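PDB 3ODT: protein DOA1 from Saccharomyces cerevisiae, which probably binds ubiquitin through its WD40 beta-propeller domain and thereby helps to regulate the turnover of F-box proteins. Local coordinates for residues A[20-32]-A[270-284]. Residues are numbered along the deposited sequence; the frame is centred on the assembly and turned at random. Where two conformers were deposited one is given.
Sequences DVRDVVAVDDSKV and WSVDCMSNGDIIVGS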
ATOM      1  N   ASP A  20      -9.886   3.180 -12.303  1.00  7.66           N
ATOM      2  CA  ASP A  20      -9.724   2.598 -10.988  1.00  7.46           C
ATOM      3  C   ASP A  20      -8.720   3.379 -10.163  1.00  8.56           C
ATOM      4  O   ASP A  20      -7.666   3.781 -10.674  1.00  8.17           O
ATOM      5  CB  ASP A  20      -9.225   1.145 -11.064  1.00  7.55           C
ATOM      6  CG  ASP A  20     -10.249   0.191 -11.628  1.00 10.10           C
ATOM      7  OD1 ASP A  20     -11.173   0.622 -12.317  1.00 15.36           O
ATOM      8  OD2 ASP A  20     -10.127  -1.007 -11.353  1.00  8.93           O
ATOM      9  N   VAL A  21      -9.025   3.518  -8.865  1.00  6.57           N
ATOM     10  CA  VAL A  21      -8.049   4.033  -7.908  1.00  7.84           C
ATOM     11  C   VAL A  21      -7.211   2.853  -7.422  1.00  7.50           C
ATOM     12  O   VAL A  21      -7.710   1.918  -6.809  1.00  8.64           O
ATOM     13  CB  VAL A  21      -8.723   4.726  -6.726  1.00  7.45           C
ATOM     14  CG1 VAL A  21      -7.673   5.230  -5.750  1.00 11.60           C
ATOM     15  CG2 VAL A  21      -9.608   5.862  -7.219  1.00 10.98           C
ATOM     16  N   ARG A  22      -5.926   2.887  -7.707  1.00  6.31           N
ATOM     17  CA  ARG A  22      -5.074   1.742  -7.470  1.00  8.27           C
ATOM     18  C   ARG A  22      -4.275   1.803  -6.175  1.00  6.39           C
ATOM     19  O   ARG A  22      -3.827   0.779  -5.677  1.00  8.41           O
ATOM     20  CB  ARG A  22      -4.101   1.601  -8.625  1.00  7.72           C
ATOM     21  CG  ARG A  22      -4.743   1.261  -9.972  1.00  9.72           C
ATOM     22  CD  ARG A  22      -5.347  -0.136  -9.986  1.00  9.27           C
ATOM     23  NE  ARG A  22      -4.379  -1.117  -9.501  1.00 11.77           N
ATOM     24  CZ  ARG A  22      -4.409  -2.413  -9.742  1.00 13.30           C
ATOM     25  NH1 ARG A  22      -5.351  -2.920 -10.516  1.00 13.05           N
ATOM     26  NH2 ARG A  22      -3.466  -3.204  -9.213  1.00 13.94           N
ATOM     27  N   ASP A  23      -4.098   2.998  -5.650  1.00  6.53           N
ATOM     28  CA  ASP A  23      -3.336   3.190  -4.431  1.00  5.60           C
ATOM     29  C   ASP A  23      -3.691   4.525  -3.788  1.00  5.84           C
ATOM     30  O   ASP A  23      -3.947   5.523  -4.477  1.00  8.30           O
ATOM     31  CB  ASP A  23      -1.837   3.085  -4.704  1.00  7.80           C
ATOM     32  CG  ASP A  23      -1.047   2.554  -3.486  1.00 10.92           C
ATOM     33  OD1 ASP A  23      -1.663   2.145  -2.470  1.00 14.21           O
ATOM     34  OD2 ASP A  23       0.199   2.500  -3.565  1.00  8.57           O
ATOM     35  N   VAL A  24      -3.765   4.508  -2.447  1.00  5.25           N
ATOM     36  CA  VAL A  24      -4.077   5.669  -1.624  1.00  4.44           C
ATOM     37  C   VAL A  24      -3.077   5.788  -0.480  1.00  7.29           C
ATOM     38  O   VAL A  24      -2.553   4.781   0.020  1.00  8.11           O
ATOM     39  CB  VAL A  24      -5.527   5.594  -1.072  1.00  5.86           C
ATOM     40  CG1 VAL A  24      -6.517   5.517  -2.234  1.00  8.69           C
ATOM     41  CG2 VAL A  24      -5.708   4.395  -0.166  1.00  7.82           C
ATOM     42  N   VAL A  25      -2.853   7.015  -0.019  1.00  5.90           N
ATOM     43  CA  VAL A  25      -1.946   7.255   1.080  1.00  6.89           C
ATOM     44  C   VAL A  25      -2.450   8.417   1.925  1.00  5.92           C
ATOM     45  O   VAL A  25      -2.940   9.426   1.398  1.00  7.78           O
ATOM     46  CB  VAL A  25      -0.474   7.488   0.566  1.00  9.23           C
ATOM     47  CG1 VAL A  25      -0.352   8.756  -0.293  1.00 10.82           C
ATOM     48  CG2 VAL A  25       0.520   7.523   1.706  1.00 12.31           C
ATOM     49  N   ALA A  26      -2.301   8.293   3.242  1.00  7.06           N
ATOM     50  CA  ALA A  26      -2.504   9.386   4.155  1.00  8.12           C
ATOM     51  C   ALA A  26      -1.301  10.329   4.112  1.00  8.31           C
ATOM     52  O   ALA A  26      -0.129   9.900   4.163  1.00 16.34           O
ATOM     53  CB  ALA A  26      -2.669   8.857   5.563  1.00 14.05           C
ATOM     54  N   VAL A  27      -1.582  11.610   4.019  1.00  7.50           N
ATOM     55  CA  VAL A  27      -0.539  12.605   4.115  1.00  9.89           C
ATOM     56  C   VAL A  27      -0.580  13.162   5.539  1.00  9.26           C
ATOM     57  O   VAL A  27       0.430  13.188   6.251  1.00 11.99           O
ATOM     58  CB  VAL A  27      -0.745  13.689   3.075  1.00  8.60           C
ATOM     59  CG1 VAL A  27       0.163  14.875   3.348  1.00 11.61           C
ATOM     60  CG2 VAL A  27      -0.496  13.106   1.678  1.00 13.32           C
ATOM     61  N   ASP A  28      -1.747  13.650   5.938  1.00  7.58           N
ATOM     62  CA  ASP A  28      -2.020  13.950   7.342  1.00  7.39           C
ATOM     63  C   ASP A  28      -3.518  13.797   7.584  1.00  7.39           C
ATOM     64  O   ASP A  28      -4.233  13.360   6.681  1.00  8.09           O
ATOM     65  CB  ASP A  28      -1.461  15.302   7.774  1.00  9.70           C
ATOM     66  CG  ASP A  28      -2.074  16.479   7.039  1.00 12.91           C
ATOM     67  OD1 ASP A  28      -3.289  16.515   6.789  1.00 11.52           O
ATOM     68  OD2 ASP A  28      -1.317  17.427   6.739  1.00 14.35           O
ATOM     69  N   ASP A  29      -4.014  14.141   8.769  1.00  6.92           N
ATOM     70  CA  ASP A  29      -5.423  13.930   9.052  1.00  7.00           C
ATOM     71  C   ASP A  29      -6.360  14.795   8.190  1.00  8.36           C
ATOM     72  O   ASP A  29      -7.569  14.579   8.176  1.00 10.89           O
ATOM     73  CB  ASP A  29      -5.718  14.217  10.504  1.00  8.84           C
ATOM     74  CG  ASP A  29      -5.086  13.233  11.443  1.00  8.12           C
ATOM     75  OD1 ASP A  29      -4.588  12.152  11.042  1.00 10.03           O
ATOM     76  OD2 ASP A  29      -5.064  13.563  12.644  1.00  9.13           O
ATOM     77  N   SER A  30      -5.806  15.773   7.488  1.00  8.45           N
ATOM     78  CA  SER A  30      -6.594  16.631   6.607  1.00  7.06           C
ATOM     79  C   SER A  30      -6.214  16.507   5.124  1.00  6.30           C
ATOM     80  O   SER A  30      -6.696  17.278   4.295  1.00  8.73           O
ATOM     81  CB  SER A  30      -6.492  18.109   7.014  1.00  9.64           C
ATOM     82  OG  SER A  30      -5.180  18.635   6.781  1.00 14.78           O
ATOM     83  N   LYS A  31      -5.359  15.556   4.801  1.00  7.59           N
ATOM     84  CA  LYS A  31      -4.893  15.441   3.432  1.00  7.60           C
ATOM     85  C   LYS A  31      -4.651  13.978   3.095  1.00  8.30           C
ATOM     86  O   LYS A  31      -3.935  13.279   3.820  1.00  6.91           O
ATOM     87  CB  LYS A  31      -3.563  16.188   3.236  1.00 10.51           C
ATOM     88  CG  LYS A  31      -3.642  17.701   3.282  1.00 14.34           C
ATOM     89  CD  LYS A  31      -2.311  18.376   2.888  1.00 22.15           C
ATOM     90  CE  LYS A  31      -2.451  19.895   2.765  1.00 26.60           C
ATOM     91  NZ  LYS A  31      -2.994  20.503   3.992  1.00 40.07           N
ATOM     92  N   VAL A  32      -5.193  13.545   1.962  1.00  7.11           N
ATOM     93  CA  VAL A  32      -4.930  12.217   1.456  1.00  7.51           C
ATOM     94  C   VAL A  32      -4.617  12.317  -0.035  1.00  6.98           C
ATOM     95  O   VAL A  32      -5.028  13.271  -0.723  1.00  7.01           O
ATOM     96  CB  VAL A  32      -6.075  11.231   1.721  1.00 10.49           C
ATOM     97  CG1 VAL A  32      -6.444  11.194   3.221  1.00 12.96           C
ATOM     98  CG2 VAL A  32      -7.290  11.528   0.885  1.00 11.71           C
ATOM     99  N   TRP A 270      -8.776  -2.034  -4.238  1.00  5.29           N
ATOM    100  CA  TRP A 270      -7.354  -2.145  -4.514  1.00  5.12           C
ATOM    101  C   TRP A 270      -6.419  -1.784  -3.372  1.00  5.18           C
ATOM    102  O   TRP A 270      -5.312  -2.313  -3.286  1.00  7.52           O
ATOM    103  CB  TRP A 270      -6.979  -1.305  -5.734  1.00  7.63           C
ATOM    104  CG  TRP A 270      -7.634  -1.755  -6.965  1.00  7.76           C
ATOM    105  CD1 TRP A 270      -8.563  -1.086  -7.699  1.00  7.04           C
ATOM    106  CD2 TRP A 270      -7.414  -3.005  -7.621  1.00  9.00           C
ATOM    107  NE1 TRP A 270      -8.945  -1.849  -8.780  1.00  7.29           N
ATOM    108  CE2 TRP A 270      -8.255  -3.032  -8.751  1.00  7.29           C
ATOM    109  CE3 TRP A 270      -6.606  -4.106  -7.348  1.00 10.81           C
ATOM    110  CZ2 TRP A 270      -8.300  -4.113  -9.618  1.00  8.34           C
ATOM    111  CZ3 TRP A 270      -6.637  -5.186  -8.226  1.00  8.88           C
ATOM    112  CH2 TRP A 270      -7.504  -5.190  -9.328  1.00  9.66           C
ATOM    113  N   SER A 271      -6.830  -0.811  -2.569  1.00  5.82           N
ATOM    114  CA  SER A 271      -5.894  -0.223  -1.625  1.00  7.04           C
ATOM    115  C   SER A 271      -6.595   0.375  -0.415  1.00  6.20           C
ATOM    116  O   SER A 271      -7.712   0.909  -0.503  1.00  6.79           O
ATOM    117  CB  SER A 271      -5.112   0.884  -2.347  1.00  7.83           C
ATOM    118  OG  SER A 271      -4.136   1.471  -1.484  1.00  8.43           O
ATOM    119  N   VAL A 272      -5.941   0.221   0.725  1.00  5.52           N
ATOM    120  CA  VAL A 272      -6.293   0.925   1.954  1.00  5.43           C
ATOM    121  C   VAL A 272      -5.061   1.556   2.569  1.00  6.81           C
ATOM    122  O   VAL A 272      -3.916   1.096   2.360  1.00  7.46           O
ATOM    123  CB  VAL A 272      -6.918  -0.016   3.008  1.00  6.84           C
ATOM    124  CG1 VAL A 272      -8.319  -0.447   2.568  1.00 10.05           C
ATOM    125  CG2 VAL A 272      -6.043  -1.269   3.207  1.00 10.59           C
ATOM    126  N   ASP A 273      -5.296   2.635   3.303  1.00  6.98           N
ATOM    127  CA  ASP A 273      -4.274   3.211   4.167  1.00  6.01           C
ATOM    128  C   ASP A 273      -4.986   3.790   5.374  1.00  7.51           C
ATOM    129  O   ASP A 273      -6.195   3.966   5.358  1.00 13.39           O
ATOM    130  CB  ASP A 273      -3.452   4.270   3.438  1.00  8.01           C
ATOM    131  CG  ASP A 273      -2.077   4.511   4.088  1.00  9.95           C
ATOM    132  OD1 ASP A 273      -1.485   3.541   4.547  1.00 23.63           O
ATOM    133  OD2 ASP A 273      -1.589   5.636   4.116  1.00 10.87           O
ATOM    134  N   CYS A 274      -4.194   4.043   6.414  0.54  8.06           N
ATOM    135  CA  CYS A 274      -4.676   4.489   7.722  0.54  9.43           C
ATOM    136  C   CYS A 274      -4.125   5.876   8.106  0.54 11.74           C
ATOM    137  O   CYS A 274      -2.908   6.090   8.153  0.54 14.83           O
ATOM    138  CB  CYS A 274      -4.280   3.463   8.807  0.54 13.11           C
ATOM    139  SG  CYS A 274      -4.919   1.751   8.517  0.54 10.71           S
HETATM  140  N   MSE A 275      -5.028   6.818   8.362  0.54  9.77           N
HETATM  141  CA  MSE A 275      -4.671   8.074   8.990  0.54  8.76           C
HETATM  142  C   MSE A 275      -4.177   7.844  10.402  0.54  9.67           C
HETATM  143  O   MSE A 275      -4.482   6.817  11.031  0.54  6.57           O
HETATM  144  CB  MSE A 275      -5.876   9.008   9.059  0.54 10.14           C
HETATM  145  CG  MSE A 275      -5.860  10.121   8.062  0.54 30.01           C
HETATM  146 SE   MSE A 275      -7.613  10.913   7.997  0.54 15.61          SE
HETATM  147  CE  MSE A 275      -8.217   9.778   6.563  0.54  6.41           C
ATOM    148  N   SER A 276      -3.442   8.817  10.926  1.00  8.76           N
ATOM    149  CA  SER A 276      -2.991   8.724  12.308  1.00  7.08           C
ATOM    150  C   SER A 276      -4.117   8.698  13.313  1.00  5.85           C
ATOM    151  O   SER A 276      -3.918   8.209  14.430  1.00  8.36           O
ATOM    152  CB  SER A 276      -2.043   9.886  12.634  1.00 11.19           C
ATOM    153  OG  SER A 276      -2.733  11.102  12.873  1.00  9.01           O
ATOM    154  N   ASN A 277      -5.288   9.244  12.930  1.00  7.86           N
ATOM    155  CA  ASN A 277      -6.426   9.323  13.835  1.00  8.07           C
ATOM    156  C   ASN A 277      -7.296   8.070  13.770  1.00  7.82           C
ATOM    157  O   ASN A 277      -8.369   8.014  14.362  1.00 10.84           O
ATOM    158  CB  ASN A 277      -7.252  10.575  13.566  1.00 11.16           C
ATOM    159  CG  ASN A 277      -7.870  10.587  12.188  1.00 10.23           C
ATOM    160  OD1 ASN A 277      -7.842   9.612  11.458  1.00  8.66           O
ATOM    161  ND2 ASN A 277      -8.408  11.717  11.823  1.00  8.66           N
ATOM    162  N   GLY A 278      -6.829   7.081  13.013  1.00  8.26           N
ATOM    163  CA  GLY A 278      -7.530   5.828  12.865  1.00  8.10           C
ATOM    164  C   GLY A 278      -8.457   5.725  11.654  1.00  8.60           C
ATOM    165  O   GLY A 278      -8.941   4.649  11.357  1.00  8.55           O
ATOM    166  N   ASP A 279      -8.722   6.826  10.963  1.00  7.04           N
ATOM    167  CA  ASP A 279      -9.614   6.763   9.819  1.00  6.25           C
ATOM    168  C   ASP A 279      -8.991   5.931   8.708  1.00  7.80           C
ATOM    169  O   ASP A 279      -7.768   5.889   8.557  1.00  9.95           O
ATOM    170  CB  ASP A 279      -9.977   8.161   9.317  1.00  7.47           C
ATOM    171  CG  ASP A 279     -10.967   8.873  10.232  1.00 11.65           C
ATOM    172  OD1 ASP A 279     -11.198   8.431  11.377  1.00 10.11           O
ATOM    173  OD2 ASP A 279     -11.524   9.911   9.774  1.00 11.26           O
ATOM    174  N   ILE A 280      -9.845   5.276   7.942  1.00  7.35           N
ATOM    175  CA  ILE A 280      -9.404   4.367   6.890  1.00  8.48           C
ATOM    176  C   ILE A 280      -9.695   4.966   5.518  1.00  6.71           C
ATOM    177  O   ILE A 280     -10.811   5.415   5.265  1.00  8.46           O
ATOM    178  CB  ILE A 280     -10.069   2.977   7.007  1.00  6.85           C
ATOM    179  CG1 ILE A 280      -9.626   2.291   8.305  1.00  9.35           C
ATOM    180  CG2 ILE A 280      -9.688   2.140   5.817  1.00  9.74           C
ATOM    181  CD1 ILE A 280     -10.422   1.047   8.651  1.00  9.15           C
ATOM    182  N   ILE A 281      -8.672   5.017   4.670  1.00  6.80           N
ATOM    183  CA  ILE A 281      -8.797   5.499   3.291  1.00  7.45           C
ATOM    184  C   ILE A 281      -8.841   4.275   2.386  1.00  7.31           C
ATOM    185  O   ILE A 281      -8.086   3.320   2.587  1.00  7.45           O
ATOM    186  CB  ILE A 281      -7.584   6.341   2.872  1.00  7.20           C
ATOM    187  CG1 ILE A 281      -7.233   7.371   3.944  1.00  8.77           C
ATOM    188  CG2 ILE A 281      -7.851   6.990   1.533  1.00  7.68           C
ATOM    189  CD1 ILE A 281      -5.804   7.911   3.869  1.00  9.84           C
ATOM    190  N   VAL A 282      -9.739   4.310   1.392  1.00  6.03           N
ATOM    191  CA  VAL A 282     -10.008   3.173   0.529  1.00  7.42           C
ATOM    192  C   VAL A 282     -10.042   3.602  -0.943  1.00  6.46           C
ATOM    193  O   VAL A 282     -10.722   4.559  -1.302  1.00  7.49           O
ATOM    194  CB  VAL A 282     -11.383   2.522   0.865  1.00  8.38           C
ATOM    195  CG1 VAL A 282     -11.594   1.265   0.043  1.00  8.52           C
ATOM    196  CG2 VAL A 282     -11.487   2.221   2.340  1.00  8.24           C
ATOM    197  N   GLY A 283      -9.281   2.902  -1.779  1.00  7.11           N
ATOM    198  CA  GLY A 283      -9.324   3.108  -3.216  1.00  6.35           C
ATOM    199  C   GLY A 283      -9.910   1.881  -3.903  1.00  5.78           C
ATOM    200  O   GLY A 283      -9.471   0.765  -3.678  1.00  7.20           O
ATOM    201  N   SER A 284     -10.868   2.097  -4.804  1.00  6.15           N
ATOM    202  CA  SER A 284     -11.604   0.999  -5.405  1.00  7.25           C
ATOM    203  C   SER A 284     -11.841   1.132  -6.909  1.00  7.21           C
ATOM    204  O   SER A 284     -11.562   2.177  -7.547  1.00  7.43           O
ATOM    205  CB  SER A 284     -12.913   0.762  -4.651  1.00  9.22           C
ATOM    206  OG  SER A 284     -13.611   1.959  -4.454  1.00 13.14           O
TER
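Two neighbouring blades of the seven-bladed WD40 propeller meet face to face here, the inner strand 21-26 of one packing on strands 270-274 and 280-284 of the last blade, whose outermost strand is the N-terminal strand 9-14, the usual ring closure of WD40 propellers. At one end the CB of R22 points away, but bends at chi2 and chi3 fold the chain back and lay its guanidinium over a face of W270, with R22 CZ 3.7 Å from the centroid of the six-membered ring and the planes 23° apart; CD rides above the five-membered ring in a CH-pi contact. W270 NE1 donates to D20 OD2 (3.0 Å), meeting it on the anti side, so the tryptophan is held at both face and edge. D20 is also a calcium site residue, with S285 and N287.

Further along, S271 OG donates to the anti lone pair of D23 OD1 (2.7 Å). D273 has CG anti to its backbone N (chi1 -158°), which carries D273 OD2 to A26 N for a nearly straight bond (2.9 Å, 173°). Between these polar links V24 CB packs on I281 CG2, while I281 CD1 reaches A26 CB and presses tightly on V32 CG1 (3.4 Å). At the far end S276 OG donates to D29 OD1 (2.8 Å), joining the two beta turns.

D23 OD2 and D273 OD1 turn to other blades, accepting from V65 N and pairing with K232 respectively. Y229 stacks on W270, and strands 62-68 and 239-243 flank the pair.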